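Long-range contacts in putative metal-dependent phosphoesterase (Bifidobacterium adolescentis, PDB 3O0F), which is a metal-dependent phosphoesterase that holds two iron(III) ions and a zinc ion and binds AMP in the same pocket: residues A[13-18]-A[42-48]; A[34-38]-A[62-68]; A[56-60]-A[71-75]; A[228-234]-A[254-259]. All coordinates share one frame; numbering follows the deposited sequence.

In the fold
The four contacts illustrate how a barrel-like PHP fold is built largely from strand-helix-strand units with the metals gathered at strand ends. Contacts 1 and 3 share a sheet, where Val45 O and Leu71 N lie 2.8 Å apart, and both supply ligands to one iron, His18 from contact 1 and Glu75 from contact 3. Contact 4 lies at the far end of the sheet order, yet its centre is only about 12 Å from that of contact 1, and Glu231 OE2 comes within 2.6 Å of His18 ND1. Contact 2 packs helices outside, sharing helix 56-66 with contact 3; its centre is about 23 Å from that of contact 4.

Contact 1: residues A[13-18]-A[42-48]; sequences QGWDIH and LHGVAIA. With FE (Fe (III) ion), chain E.
Gly14, Asp16 and their neighbours run beside residues 42-48 in parallel, the two short strands only 6° apart in direction. Three backbone hydrogen bonds join them. His43 N donates to Gly14 O at 2.9 Å and Ala46 N to Asp16 O, while the bond from Asp16 N to Gly44 O is longer at 3.3 Å. Asp16 thus uses both its N-H and its carbonyl, while the buried Gly44 N and Ile17 O have no partner.

Aromatic contacts come next. With CG beside the backbone N (chi1 -69°), the Trp15 indole lies over Gly44, whose CA sits 3.7 Å from the centroid of the six-membered ring in a CH-pi contact; His43 O lies over the same face, also offset toward the rim. A CB on Gly44 would collide with Trp15 CE3. The imidazole of His43 takes Gly14 N over one face and Gln13 CB at its CE1, and its ND1 is hydrogen-bonded to Asp278.

These strands, linked by helix 30-39, form the first beta-alpha-beta unit of the PHP domain, with 15-19 an outermost strand of the sheet. Apolar packing here is close: Ala46 CB reaches Ile17 CA at 3.4 Å, tighter than usual carbon contact, and Leu42 CD1 touches Asp16 CB.

Polar and metal interactions lie toward the end of strand 15-19. Asp16 OD1 takes a weak bond from His18 N, while OD2 is held by Ser260 and Gly272. His18 NE2 binds an iron(III) ion at 2.2 Å, and its ND1 is hydrogen-bonded to Glu231, a second-shell carboxylate that, with the metal at NE2, sets how the imidazole is turned.

Contact 2: residues A[34-38]-A[62-68]; sequences VEQAR and ASEEIGL. With EDO (1,2-ethanediol), chain G.
Val34, Ala37 and Arg38 meet Ala62, Ile66 and Leu68 in a helix-helix contact on the outside of the PHP domain, where helices 30-39 and 56-66, from consecutive beta-alpha-beta units, cross at -47°, the axes of these short segments 10.0 Å apart. The fit is mostly apolar. Val34 is central: CG1, anti to the backbone N (chi1 169°), meets Ile66 CD1 at 3.8 Å and faces Leu68 CB, while CG2 reaches Ala62 CB. Leu68 puts CD2 against Ala37 CB at 3.6 Å, and both residues touch Val45 of the sheet beneath.

Toward solvent, the extended Arg38 chain slides past Ile66 in the opposite direction, its CD 3.7 Å from Ile66 CG2. On another side of helix 30-39, Gln36 OE1 accepts a hydrogen bond at 3.0 Å from O2 of an ethanediol, probably from the crystallisation liquor, and the chain lies on Trp262 and Leu271. With an alanine here, O2 would probably lose this acceptor and those two residues a neighbour to pack against. Just past helix 56-66, Gly67 leaves helical angles with positive phi, and there Ser63 O accepts from both Gly67 N, at 2.9 Å, and Leu68 N.

Contact 3: residues A[56-60]-A[71-75]; sequences WDEAT and LLGTE. With FE (Fe (III) ion), chain D; FE (Fe (III) ion), chain E.
Trp56, in the first turn of helix 56-66, meets Leu72 and Gly73 with both a face and an edge of its indole. Over the face, Leu72 CB sits 3.6 Å from the centroid of the six-membered ring and only 6° off the ring normal, a nearly vertical CH-pi contact. At the edge, NE1 donates to Gly73 O at 3.0 Å with an N-H...O angle of 163°; the oxygen lies in the ring plane, whereas the donor stands above the plane of the carbonyl. Face and edge together fix the rotation of the ring; CG, anti to the carbonyl carbon (chi1 -78°), directs the indole over the strand.

The helix belongs to the beta-alpha-beta unit of strand 44-47, helix 56-66 and strand 70-80, and covers the strand that carries Glu75. Beyond the reach of the helix, that glutamate bridges two iron(III) ions, OE1 binding one at 2.2 Å with His18, His20 and Asp261, and OE2 the other at 2.1 Å with His86 and His203; water 1 binds both ions.

One turn along the helix, Ala59 CB lightly touches Leu72 CD2 and also lies against Ile47 and Leu70. Thr60 then turns its hydroxyl back to the helix, OG1 donating to Trp56 O at 3.0 Å, so that this carbonyl accepts from both OG1 and N of Thr60. The same OG1 is 3.9 Å from Leu72 CD1, the leucine branch that also reaches Trp56 CE3.

Contact 4: residues A[228-234]-A[254-259]; sequences DGLEVWH and LLVTGG
Trp233 and Val256 cross at a slant in the final beta-alpha-beta unit of the sheet, where strand 229-233, helix 239-252 and the outermost strand 255-258 follow one another and the two strands pair in parallel. The indole presents NE1 to Val256 CG1 at 3.7 Å, while its own neighbour Val232 lays CG1 over one ring face and CG2 against the same Val256 methyl at 3.6 Å. Nearer the backbone, Trp233 CB rests on Gly258 CA, where a side chain on the glycine would clash. Were Trp233 an alanine, a gap would probably open beside Val256 CG1 and uncover the Val232 methyl that the ring now packs on.

On the other face of the sheet from Trp233, Glu231 and Thr257 cross at about a right angle. The glutamate is extended, with CG anti to the backbone N (chi1 176°), and Thr257 OG1 stands 3.5 Å from Glu231 CB. Water 2 joins the two, donating to Glu231 OE2 at 2.8 Å and hydrogen-bonded to Thr257 OG1. The carboxylate also serves the metal site: OE2 is hydrogen-bonded to His18 ND1 and OE1 to His203 N.

The register shifts between Glu231 and Trp233 in a beta bulge. Here Thr257 O accepts from both Val232 N, at 2.8 Å, and Trp233 N. Beyond it, Gly259 N donates to Trp233 O at 3.1 Å.

Contact 1: residues A[13-18]-A[42-48]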
loop_
_atom_site.group_PDB
_atom_site.type_symbol
_atom_site.label_atom_id
_atom_site.label_comp_id
_atom_site.label_asym_id
_atom_site.label_seq_id
_atom_site.Cartn_x
_atom_site.Cartn_y
_atom_site.Cartn_z
ATOM N N GLN A 13 -2.935 -8.822 -19.494
ATOM C CA GLN A 13 -3.365 -7.422 -19.644
ATOM C C GLN A 13 -4.407 -7.049 -18.603
ATOM O O GLN A 13 -5.094 -7.913 -18.099
ATOM C CB GLN A 13 -3.878 -7.063 -21.036
ATOM C CG GLN A 13 -4.768 -8.062 -21.688
ATOM C CD GLN A 13 -4.047 -8.835 -22.777
ATOM O OE1 GLN A 13 -3.152 -8.296 -23.445
ATOM N NE2 GLN A 13 -4.446 -10.099 -22.979
ATOM N N GLY A 14 -4.469 -5.770 -18.267
ATOM C CA GLY A 14 -5.353 -5.276 -17.215
ATOM C C GLY A 14 -4.788 -4.067 -16.499
ATOM O O GLY A 14 -4.111 -3.234 -17.089
ATOM N N TRP A 15 -5.052 -3.990 -15.202
ATOM C CA TRP A 15 -4.796 -2.783 -14.448
ATOM C C TRP A 15 -3.744 -3.095 -13.393
ATOM O O TRP A 15 -3.811 -4.153 -12.785
ATOM C CB TRP A 15 -6.070 -2.366 -13.720
ATOM C CG TRP A 15 -7.184 -1.884 -14.551
ATOM C CD1 TRP A 15 -7.793 -2.516 -15.618
ATOM C CD2 TRP A 15 -7.917 -0.682 -14.327
ATOM N NE1 TRP A 15 -8.847 -1.738 -16.077
ATOM C CE2 TRP A 15 -8.922 -0.603 -15.318
ATOM C CE3 TRP A 15 -7.803 0.352 -13.390
ATOM C CZ2 TRP A 15 -9.821 0.454 -15.378
ATOM C CZ3 TRP A 15 -8.690 1.403 -13.456
ATOM C CH2 TRP A 15 -9.671 1.457 -14.436
ATOM N N ASP A 16 -2.843 -2.158 -13.103
ATOM C CA ASP A 16 -1.965 -2.305 -11.949
ATOM C C ASP A 16 -2.590 -1.498 -10.797
ATOM O O ASP A 16 -2.560 -0.259 -10.820
ATOM C CB ASP A 16 -0.560 -1.788 -12.270
ATOM C CG ASP A 16 0.432 -2.035 -11.136
ATOM O OD1 ASP A 16 0.012 -2.406 -10.040
ATOM O OD2 ASP A 16 1.648 -1.907 -11.346
ATOM N N ILE A 17 -3.173 -2.174 -9.805
ATOM C CA ILE A 17 -3.946 -1.427 -8.792
ATOM C C ILE A 17 -3.211 -1.210 -7.463
ATOM O O ILE A 17 -3.818 -0.873 -6.457
ATOM C CB ILE A 17 -5.371 -2.017 -8.575
ATOM C CG1 ILE A 17 -5.337 -3.344 -7.841
ATOM C CG2 ILE A 17 -6.103 -2.135 -9.898
ATOM C CD1 ILE A 17 -6.709 -3.886 -7.583
ATOM N N HIS A 18 -1.896 -1.421 -7.471
ATOM C CA HIS A 18 -1.081 -1.306 -6.266
ATOM C C HIS A 18 0.193 -0.477 -6.537
ATOM O O HIS A 18 1.264 -1.045 -6.760
ATOM C CB HIS A 18 -0.713 -2.705 -5.819
ATOM C CG HIS A 18 -0.248 -2.795 -4.406
ATOM N ND1 HIS A 18 -0.267 -3.986 -3.695
ATOM C CD2 HIS A 18 0.286 -1.860 -3.581
ATOM C CE1 HIS A 18 0.206 -3.760 -2.479
ATOM N NE2 HIS A 18 0.548 -2.483 -2.389
ATOM N N LEU A 42 -0.974 -0.426 -20.121
ATOM C CA LEU A 42 -1.906 -0.849 -19.075
ATOM C C LEU A 42 -3.290 -0.310 -19.407
ATOM O O LEU A 42 -3.406 0.731 -20.033
ATOM C CB LEU A 42 -1.459 -0.360 -17.692
ATOM C CG LEU A 42 -0.052 -0.808 -17.219
ATOM C CD1 LEU A 42 0.159 -0.396 -15.766
ATOM C CD2 LEU A 42 0.155 -2.306 -17.447
ATOM N N HIS A 43 -4.329 -1.028 -18.991
ATOM C CA HIS A 43 -5.718 -0.551 -19.204
ATOM C C HIS A 43 -6.155 0.456 -18.166
ATOM O O HIS A 43 -7.115 1.186 -18.347
ATOM C CB HIS A 43 -6.683 -1.719 -19.219
ATOM C CG HIS A 43 -6.401 -2.708 -20.300
ATOM N ND1 HIS A 43 -7.066 -3.909 -20.393
ATOM C CD2 HIS A 43 -5.525 -2.679 -21.333
ATOM C CE1 HIS A 43 -6.619 -4.573 -21.444
ATOM N NE2 HIS A 43 -5.703 -3.837 -22.045
ATOM N N GLY A 44 -5.454 0.495 -17.054
ATOM C CA GLY A 44 -5.718 1.461 -16.030
ATOM C C GLY A 44 -4.717 1.268 -14.908
ATOM O O GLY A 44 -3.873 0.364 -14.955
ATOM N N VAL A 45 -4.821 2.112 -13.907
ATOM C CA VAL A 45 -3.920 2.094 -12.773
ATOM C C VAL A 45 -4.703 2.486 -11.533
ATOM O O VAL A 45 -5.775 3.039 -11.638
ATOM C CB VAL A 45 -2.732 3.073 -13.122
ATOM C CG1 VAL A 45 -3.127 4.547 -12.962
ATOM C CG2 VAL A 45 -1.455 2.711 -12.400
ATOM N N ALA A 46 -4.157 2.203 -10.360
ATOM C CA ALA A 46 -4.633 2.773 -9.147
ATOM C C ALA A 46 -3.519 3.427 -8.389
ATOM O O ALA A 46 -2.386 2.910 -8.306
ATOM C CB ALA A 46 -5.280 1.679 -8.240
ATOM N N ILE A 47 -3.863 4.508 -7.740
ATOM C CA ILE A 47 -3.014 5.048 -6.696
ATOM C C ILE A 47 -3.416 4.366 -5.345
ATOM O O ILE A 47 -4.587 4.147 -5.088
ATOM C CB ILE A 47 -3.118 6.538 -6.651
ATOM C CG1 ILE A 47 -2.064 7.114 -5.684
ATOM C CG2 ILE A 47 -4.584 6.984 -6.368
ATOM C CD1 ILE A 47 -1.801 8.701 -5.876
ATOM N N ALA A 48 -2.437 4.001 -4.532
ATOM C CA ALA A 48 -2.707 3.240 -3.284
ATOM C C ALA A 48 -1.716 3.611 -2.214
ATOM O O ALA A 48 -1.153 2.740 -1.549
ATOM C CB ALA A 48 -2.649 1.718 -3.545
HETATM FE FE FE E . 2.108 -1.518 -1.159
HETATM O O HOH W 1 2.374 -3.414 -0.340
#

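Contact 2: residues A[34-38]-A[62-68]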
loop_
_atom_site.group_PDB
_atom_site.type_symbol
_atom_site.label_atom_id
_atom_site.label_comp_id
_atom_site.label_asym_id
_atom_site.label_seq_id
_atom_site.Cartn_x
_atom_site.Cartn_y
_atom_site.Cartn_z
ATOM N N VAL A 34 0.603 7.891 -13.924
ATOM C CA VAL A 34 -0.418 7.766 -14.953
ATOM C C VAL A 34 0.163 7.758 -16.349
ATOM O O VAL A 34 -0.234 6.939 -17.184
ATOM C CB VAL A 34 -1.528 8.886 -14.807
ATOM C CG1 VAL A 34 -2.425 8.905 -16.026
ATOM C CG2 VAL A 34 -2.286 8.706 -13.467
ATOM N N GLU A 35 1.104 8.666 -16.591
ATOM C CA GLU A 35 1.815 8.770 -17.864
ATOM C C GLU A 35 2.541 7.467 -18.189
ATOM O O GLU A 35 2.438 6.952 -19.292
ATOM C CB GLU A 35 2.862 9.896 -17.790
ATOM C CG GLU A 35 3.866 9.908 -18.975
ATOM C CD GLU A 35 5.343 10.024 -18.544
ATOM O OE1 GLU A 35 5.655 10.099 -17.334
ATOM O OE2 GLU A 35 6.209 10.030 -19.425
ATOM N N GLN A 36 3.268 6.940 -17.215
ATOM C CA GLN A 36 4.012 5.695 -17.426
ATOM C C GLN A 36 3.091 4.480 -17.596
ATOM O O GLN A 36 3.324 3.661 -18.476
ATOM C CB GLN A 36 5.017 5.459 -16.317
ATOM C CG GLN A 36 6.174 6.500 -16.347
ATOM C CD GLN A 36 7.267 6.173 -15.307
ATOM O OE1 GLN A 36 7.083 5.312 -14.454
ATOM N NE2 GLN A 36 8.418 6.852 -15.405
ATOM N N ALA A 37 2.041 4.392 -16.791
ATOM C CA ALA A 37 1.094 3.294 -16.906
ATOM C C ALA A 37 0.476 3.241 -18.312
ATOM O O ALA A 37 0.340 2.169 -18.884
ATOM C CB ALA A 37 -0.008 3.387 -15.812
ATOM N N ARG A 38 0.106 4.397 -18.873
ATOM C CA ARG A 38 -0.397 4.433 -20.234
ATOM C C ARG A 38 0.625 3.966 -21.244
ATOM O O ARG A 38 0.319 3.105 -22.118
ATOM C CB ARG A 38 -0.910 5.821 -20.619
ATOM C CG ARG A 38 -1.816 5.758 -21.887
ATOM C CD ARG A 38 -2.339 7.130 -22.315
ATOM N NE ARG A 38 -2.618 7.162 -23.758
ATOM C CZ ARG A 38 -3.641 6.549 -24.344
ATOM N NH1 ARG A 38 -4.516 5.853 -23.626
ATOM N NH2 ARG A 38 -3.793 6.625 -25.657
ATOM N N ALA A 62 -4.464 13.949 -13.584
ATOM C CA ALA A 62 -3.556 13.278 -14.517
ATOM C C ALA A 62 -4.335 12.325 -15.421
ATOM O O ALA A 62 -4.144 12.275 -16.652
ATOM C CB ALA A 62 -2.449 12.547 -13.736
ATOM N N SER A 63 -5.200 11.531 -14.795
ATOM C CA SER A 63 -5.990 10.526 -15.490
ATOM C C SER A 63 -6.825 11.163 -16.564
ATOM O O SER A 63 -6.980 10.614 -17.657
ATOM C CB SER A 63 -6.954 9.872 -14.490
ATOM O OG SER A 63 -7.913 9.093 -15.162
ATOM N N GLU A 64 -7.398 12.322 -16.234
ATOM C CA GLU A 64 -8.254 13.046 -17.170
ATOM C C GLU A 64 -7.453 13.690 -18.276
ATOM O O GLU A 64 -7.882 13.678 -19.406
ATOM C CB GLU A 64 -9.098 14.113 -16.459
ATOM C CG GLU A 64 -10.281 13.523 -15.686
ATOM C CD GLU A 64 -10.856 14.485 -14.648
ATOM O OE1 GLU A 64 -10.220 15.540 -14.390
ATOM O OE2 GLU A 64 -11.932 14.173 -14.077
ATOM N N GLU A 65 -6.312 14.291 -17.940
ATOM C CA GLU A 65 -5.463 14.907 -18.951
ATOM C C GLU A 65 -4.813 13.879 -19.861
ATOM O O GLU A 65 -4.792 14.062 -21.059
ATOM C CB GLU A 65 -4.404 15.823 -18.318
ATOM C CG GLU A 65 -3.241 16.164 -19.249
ATOM N N ILE A 66 -4.341 12.767 -19.313
ATOM C CA ILE A 66 -3.593 11.770 -20.105
ATOM C C ILE A 66 -4.520 10.752 -20.769
ATOM O O ILE A 66 -4.164 10.160 -21.784
ATOM C CB ILE A 66 -2.496 11.112 -19.208
ATOM C CG1 ILE A 66 -1.425 12.169 -18.890
ATOM C CG2 ILE A 66 -1.880 9.873 -19.830
ATOM C CD1 ILE A 66 -0.730 11.959 -17.540
ATOM N N GLY A 67 -5.716 10.548 -20.216
ATOM C CA GLY A 67 -6.691 9.625 -20.810
ATOM C C GLY A 67 -6.402 8.178 -20.409
ATOM O O GLY A 67 -6.284 7.299 -21.259
ATOM N N LEU A 68 -6.247 7.926 -19.113
ATOM C CA LEU A 68 -6.100 6.577 -18.622
ATOM C C LEU A 68 -6.999 6.440 -17.423
ATOM O O LEU A 68 -6.855 7.205 -16.465
ATOM C CB LEU A 68 -4.659 6.269 -18.219
ATOM C CG LEU A 68 -4.415 4.841 -17.741
ATOM C CD1 LEU A 68 -4.351 3.882 -18.915
ATOM C CD2 LEU A 68 -3.137 4.830 -16.940
HETATM C C1 EDO G . 8.499 1.431 -14.286
HETATM O O1 EDO G . 8.739 0.462 -13.211
HETATM C C2 EDO G . 9.473 2.609 -14.303
HETATM O O2 EDO G . 9.187 3.590 -13.269
#

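Contact 3: residues A[56-60]-A[71-75]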
loop_
_atom_site.group_PDB
_atom_site.type_symbol
_atom_site.label_atom_id
_atom_site.label_comp_id
_atom_site.label_asym_id
_atom_site.label_seq_id
_atom_site.Cartn_x
_atom_site.Cartn_y
_atom_site.Cartn_z
ATOM N N TRP A 56 -4.993 11.821 -4.370
ATOM C CA TRP A 56 -6.175 11.564 -5.193
ATOM C C TRP A 56 -6.511 12.654 -6.220
ATOM O O TRP A 56 -6.717 12.358 -7.375
ATOM C CB TRP A 56 -7.395 11.297 -4.284
ATOM C CG TRP A 56 -7.432 9.928 -3.698
ATOM C CD1 TRP A 56 -6.365 9.077 -3.458
ATOM C CD2 TRP A 56 -8.591 9.251 -3.220
ATOM N NE1 TRP A 56 -6.817 7.903 -2.966
ATOM C CE2 TRP A 56 -8.181 7.989 -2.781
ATOM C CE3 TRP A 56 -9.946 9.583 -3.155
ATOM C CZ2 TRP A 56 -9.079 7.062 -2.251
ATOM C CZ3 TRP A 56 -10.836 8.656 -2.671
ATOM C CH2 TRP A 56 -10.406 7.413 -2.222
ATOM N N ASP A 57 -6.611 13.906 -5.797
ATOM C CA ASP A 57 -6.850 15.024 -6.737
ATOM C C ASP A 57 -5.808 15.073 -7.857
ATOM O O ASP A 57 -6.145 15.137 -9.012
ATOM C CB ASP A 57 -6.853 16.370 -6.002
ATOM C CG ASP A 57 -8.077 16.550 -5.079
ATOM O OD1 ASP A 57 -9.011 15.720 -5.121
ATOM O OD2 ASP A 57 -8.093 17.533 -4.295
ATOM N N GLU A 58 -4.533 14.999 -7.513
ATOM C CA GLU A 58 -3.486 14.926 -8.548
ATOM C C GLU A 58 -3.647 13.731 -9.499
ATOM O O GLU A 58 -3.510 13.887 -10.724
ATOM C CB GLU A 58 -2.091 14.925 -7.920
ATOM C CG GLU A 58 -1.731 16.309 -7.394
ATOM C CD GLU A 58 -0.260 16.475 -7.048
ATOM O OE1 GLU A 58 0.585 15.620 -7.443
ATOM O OE2 GLU A 58 0.054 17.491 -6.376
ATOM N N ALA A 59 -3.919 12.550 -8.952
ATOM C CA ALA A 59 -4.104 11.356 -9.790
ATOM C C ALA A 59 -5.305 11.535 -10.726
ATOM O O ALA A 59 -5.257 11.186 -11.893
ATOM C CB ALA A 59 -4.290 10.074 -8.900
ATOM N N THR A 60 -6.405 12.059 -10.199
ATOM C CA THR A 60 -7.609 12.248 -11.024
ATOM C C THR A 60 -7.323 13.203 -12.185
ATOM O O THR A 60 -7.681 12.933 -13.344
ATOM C CB THR A 60 -8.802 12.739 -10.164
ATOM O OG1 THR A 60 -9.068 11.758 -9.159
ATOM C CG2 THR A 60 -10.072 12.929 -11.024
ATOM N N LEU A 71 -8.278 3.985 -10.692
ATOM C CA LEU A 71 -8.955 3.600 -9.451
ATOM C C LEU A 71 -8.342 4.380 -8.294
ATOM O O LEU A 71 -7.105 4.560 -8.217
ATOM C CB LEU A 71 -8.821 2.061 -9.268
ATOM C CG LEU A 71 -9.835 1.073 -8.748
ATOM C CD1 LEU A 71 -11.138 1.161 -9.524
ATOM C CD2 LEU A 71 -9.218 -0.368 -8.804
ATOM N N LEU A 72 -9.188 4.913 -7.421
ATOM C CA LEU A 72 -8.735 5.666 -6.275
ATOM C C LEU A 72 -8.628 4.735 -5.066
ATOM O O LEU A 72 -9.601 4.094 -4.682
ATOM C CB LEU A 72 -9.637 6.869 -5.971
ATOM C CG LEU A 72 -9.558 7.996 -7.042
ATOM C CD1 LEU A 72 -10.618 9.077 -6.871
ATOM C CD2 LEU A 72 -8.133 8.603 -7.137
ATOM N N GLY A 73 -7.427 4.645 -4.490
ATOM C CA GLY A 73 -7.187 3.681 -3.440
ATOM C C GLY A 73 -6.223 4.133 -2.364
ATOM O O GLY A 73 -5.624 5.203 -2.427
ATOM N N THR A 74 -6.095 3.302 -1.348
ATOM C CA THR A 74 -5.232 3.604 -0.193
ATOM C C THR A 74 -4.747 2.270 0.352
ATOM O O THR A 74 -5.516 1.312 0.394
ATOM C CB THR A 74 -6.005 4.303 0.916
ATOM O OG1 THR A 74 -6.448 5.583 0.485
ATOM C CG2 THR A 74 -5.125 4.460 2.187
ATOM N N GLU A 75 -3.494 2.174 0.782
ATOM C CA GLU A 75 -3.034 0.962 1.459
ATOM C C GLU A 75 -3.029 1.268 2.959
ATOM O O GLU A 75 -2.327 2.152 3.442
ATOM C CB GLU A 75 -1.641 0.517 0.975
ATOM C CG GLU A 75 -1.211 -0.717 1.692
ATOM C CD GLU A 75 0.015 -1.409 1.094
ATOM O OE1 GLU A 75 0.653 -0.819 0.270
ATOM O OE2 GLU A 75 0.256 -2.596 1.406
HETATM FE FE FE D . 2.180 -3.528 1.654
HETATM FE FE FE E . 2.108 -1.518 -1.159
HETATM O O HOH W 1 2.374 -3.414 -0.340
#

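Contact 4: residues A[228-234]-A[254-259]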
loop_
_atom_site.group_PDB
_atom_site.type_symbol
_atom_site.label_atom_id
_atom_site.label_comp_id
_atom_site.label_asym_id
_atom_site.label_seq_id
_atom_site.Cartn_x
_atom_site.Cartn_y
_atom_site.Cartn_z
ATOM N N ASP A 228 -13.629 -7.986 0.704
ATOM C CA ASP A 228 -14.076 -8.212 -0.664
ATOM C C ASP A 228 -13.140 -9.122 -1.455
ATOM O O ASP A 228 -13.573 -9.786 -2.392
ATOM C CB ASP A 228 -14.203 -6.886 -1.392
ATOM C CG ASP A 228 -15.296 -6.015 -0.825
ATOM O OD1 ASP A 228 -16.445 -6.225 -1.241
ATOM O OD2 ASP A 228 -14.984 -5.105 -0.000
ATOM N N GLY A 229 -11.838 -9.080 -1.151
ATOM C CA GLY A 229 -10.854 -9.736 -2.019
ATOM C C GLY A 229 -9.480 -9.994 -1.427
ATOM O O GLY A 229 -9.162 -9.556 -0.331
ATOM N N LEU A 230 -8.683 -10.694 -2.217
ATOM C CA LEU A 230 -7.304 -11.106 -1.917
ATOM C C LEU A 230 -6.410 -10.761 -3.099
ATOM O O LEU A 230 -6.749 -11.060 -4.240
ATOM C CB LEU A 230 -7.271 -12.629 -1.751
ATOM C CG LEU A 230 -8.096 -13.204 -0.586
ATOM C CD1 LEU A 230 -7.980 -14.730 -0.541
ATOM C CD2 LEU A 230 -7.652 -12.579 0.729
ATOM N N GLU A 231 -5.285 -10.108 -2.812
ATOM C CA GLU A 231 -4.266 -9.825 -3.781
ATOM C C GLU A 231 -3.427 -11.079 -3.917
ATOM O O GLU A 231 -2.734 -11.464 -2.971
ATOM C CB GLU A 231 -3.403 -8.653 -3.285
ATOM C CG GLU A 231 -2.248 -8.351 -4.185
ATOM C CD GLU A 231 -1.490 -7.111 -3.750
ATOM O OE1 GLU A 231 -0.970 -7.098 -2.607
ATOM O OE2 GLU A 231 -1.406 -6.148 -4.551
ATOM N N VAL A 232 -3.515 -11.718 -5.087
ATOM C CA VAL A 232 -2.837 -12.946 -5.350
ATOM C C VAL A 232 -1.621 -12.741 -6.216
ATOM O O VAL A 232 -0.529 -13.318 -5.942
ATOM C CB VAL A 232 -3.786 -14.014 -6.009
ATOM C CG1 VAL A 232 -2.985 -15.266 -6.385
ATOM C CG2 VAL A 232 -4.943 -14.350 -5.040
ATOM N N TRP A 233 -1.782 -11.933 -7.257
ATOM C CA TRP A 233 -0.712 -11.767 -8.235
ATOM C C TRP A 233 0.205 -10.655 -7.742
ATOM O O TRP A 233 -0.024 -9.469 -8.004
ATOM C CB TRP A 233 -1.268 -11.480 -9.611
ATOM C CG TRP A 233 -2.492 -12.299 -9.971
ATOM C CD1 TRP A 233 -3.711 -11.825 -10.301
ATOM C CD2 TRP A 233 -2.568 -13.722 -10.055
ATOM N NE1 TRP A 233 -4.560 -12.878 -10.607
ATOM C CE2 TRP A 233 -3.881 -14.051 -10.448
ATOM C CE3 TRP A 233 -1.640 -14.758 -9.853
ATOM C CZ2 TRP A 233 -4.305 -15.382 -10.626
ATOM C CZ3 TRP A 233 -2.050 -16.079 -10.031
ATOM C CH2 TRP A 233 -3.376 -16.375 -10.419
ATOM N N HIS A 234 1.242 -11.060 -7.005
ATOM C CA HIS A 234 2.146 -10.130 -6.332
ATOM C C HIS A 234 3.462 -10.863 -6.147
ATOM O O HIS A 234 3.481 -12.039 -5.804
ATOM C CB HIS A 234 1.576 -9.700 -4.993
ATOM C CG HIS A 234 2.377 -8.641 -4.274
ATOM N ND1 HIS A 234 3.524 -8.923 -3.572
ATOM C CD2 HIS A 234 2.151 -7.316 -4.100
ATOM C CE1 HIS A 234 4.005 -7.814 -3.040
ATOM N NE2 HIS A 234 3.180 -6.826 -3.328
ATOM N N LEU A 254 -14.591 -14.436 -3.514
ATOM C CA LEU A 254 -13.874 -13.207 -3.356
ATOM C C LEU A 254 -13.285 -12.766 -4.687
ATOM O O LEU A 254 -12.973 -13.560 -5.550
ATOM C CB LEU A 254 -12.762 -13.346 -2.311
ATOM C CG LEU A 254 -13.170 -13.830 -0.918
ATOM C CD1 LEU A 254 -11.960 -13.925 -0.002
ATOM C CD2 LEU A 254 -14.295 -12.961 -0.302
ATOM N N LEU A 255 -13.064 -11.477 -4.809
ATOM C CA LEU A 255 -12.272 -10.925 -5.890
ATOM C C LEU A 255 -10.776 -11.283 -5.760
ATOM O O LEU A 255 -10.234 -11.377 -4.657
ATOM C CB LEU A 255 -12.394 -9.389 -5.897
ATOM C CG LEU A 255 -13.819 -8.865 -5.957
ATOM C CD1 LEU A 255 -13.780 -7.358 -5.706
ATOM C CD2 LEU A 255 -14.459 -9.316 -7.313
ATOM N N VAL A 256 -10.125 -11.485 -6.907
ATOM C CA VAL A 256 -8.707 -11.813 -6.944
ATOM C C VAL A 256 -8.012 -10.685 -7.693
ATOM O O VAL A 256 -8.386 -10.392 -8.840
ATOM C CB VAL A 256 -8.485 -13.155 -7.643
ATOM C CG1 VAL A 256 -6.971 -13.417 -7.855
ATOM C CG2 VAL A 256 -9.163 -14.263 -6.850
ATOM N N THR A 257 -7.036 -10.063 -7.044
ATOM C CA THR A 257 -6.320 -8.926 -7.598
ATOM C C THR A 257 -4.817 -9.203 -7.762
ATOM O O THR A 257 -4.283 -10.225 -7.318
ATOM C CB THR A 257 -6.570 -7.630 -6.765
ATOM O OG1 THR A 257 -5.827 -7.644 -5.530
ATOM C CG2 THR A 257 -8.065 -7.436 -6.458
ATOM N N GLY A 258 -4.177 -8.316 -8.509
ATOM C CA GLY A 258 -2.752 -8.308 -8.695
ATOM C C GLY A 258 -2.291 -6.852 -8.817
ATOM O O GLY A 258 -3.053 -5.949 -9.196
ATOM N N GLY A 259 -1.032 -6.621 -8.496
ATOM C CA GLY A 259 -0.444 -5.313 -8.635
ATOM C C GLY A 259 1.056 -5.405 -8.436
ATOM O O GLY A 259 1.550 -6.416 -7.965
HETATM O O HOH W 2 -3.758 -5.784 -5.985
#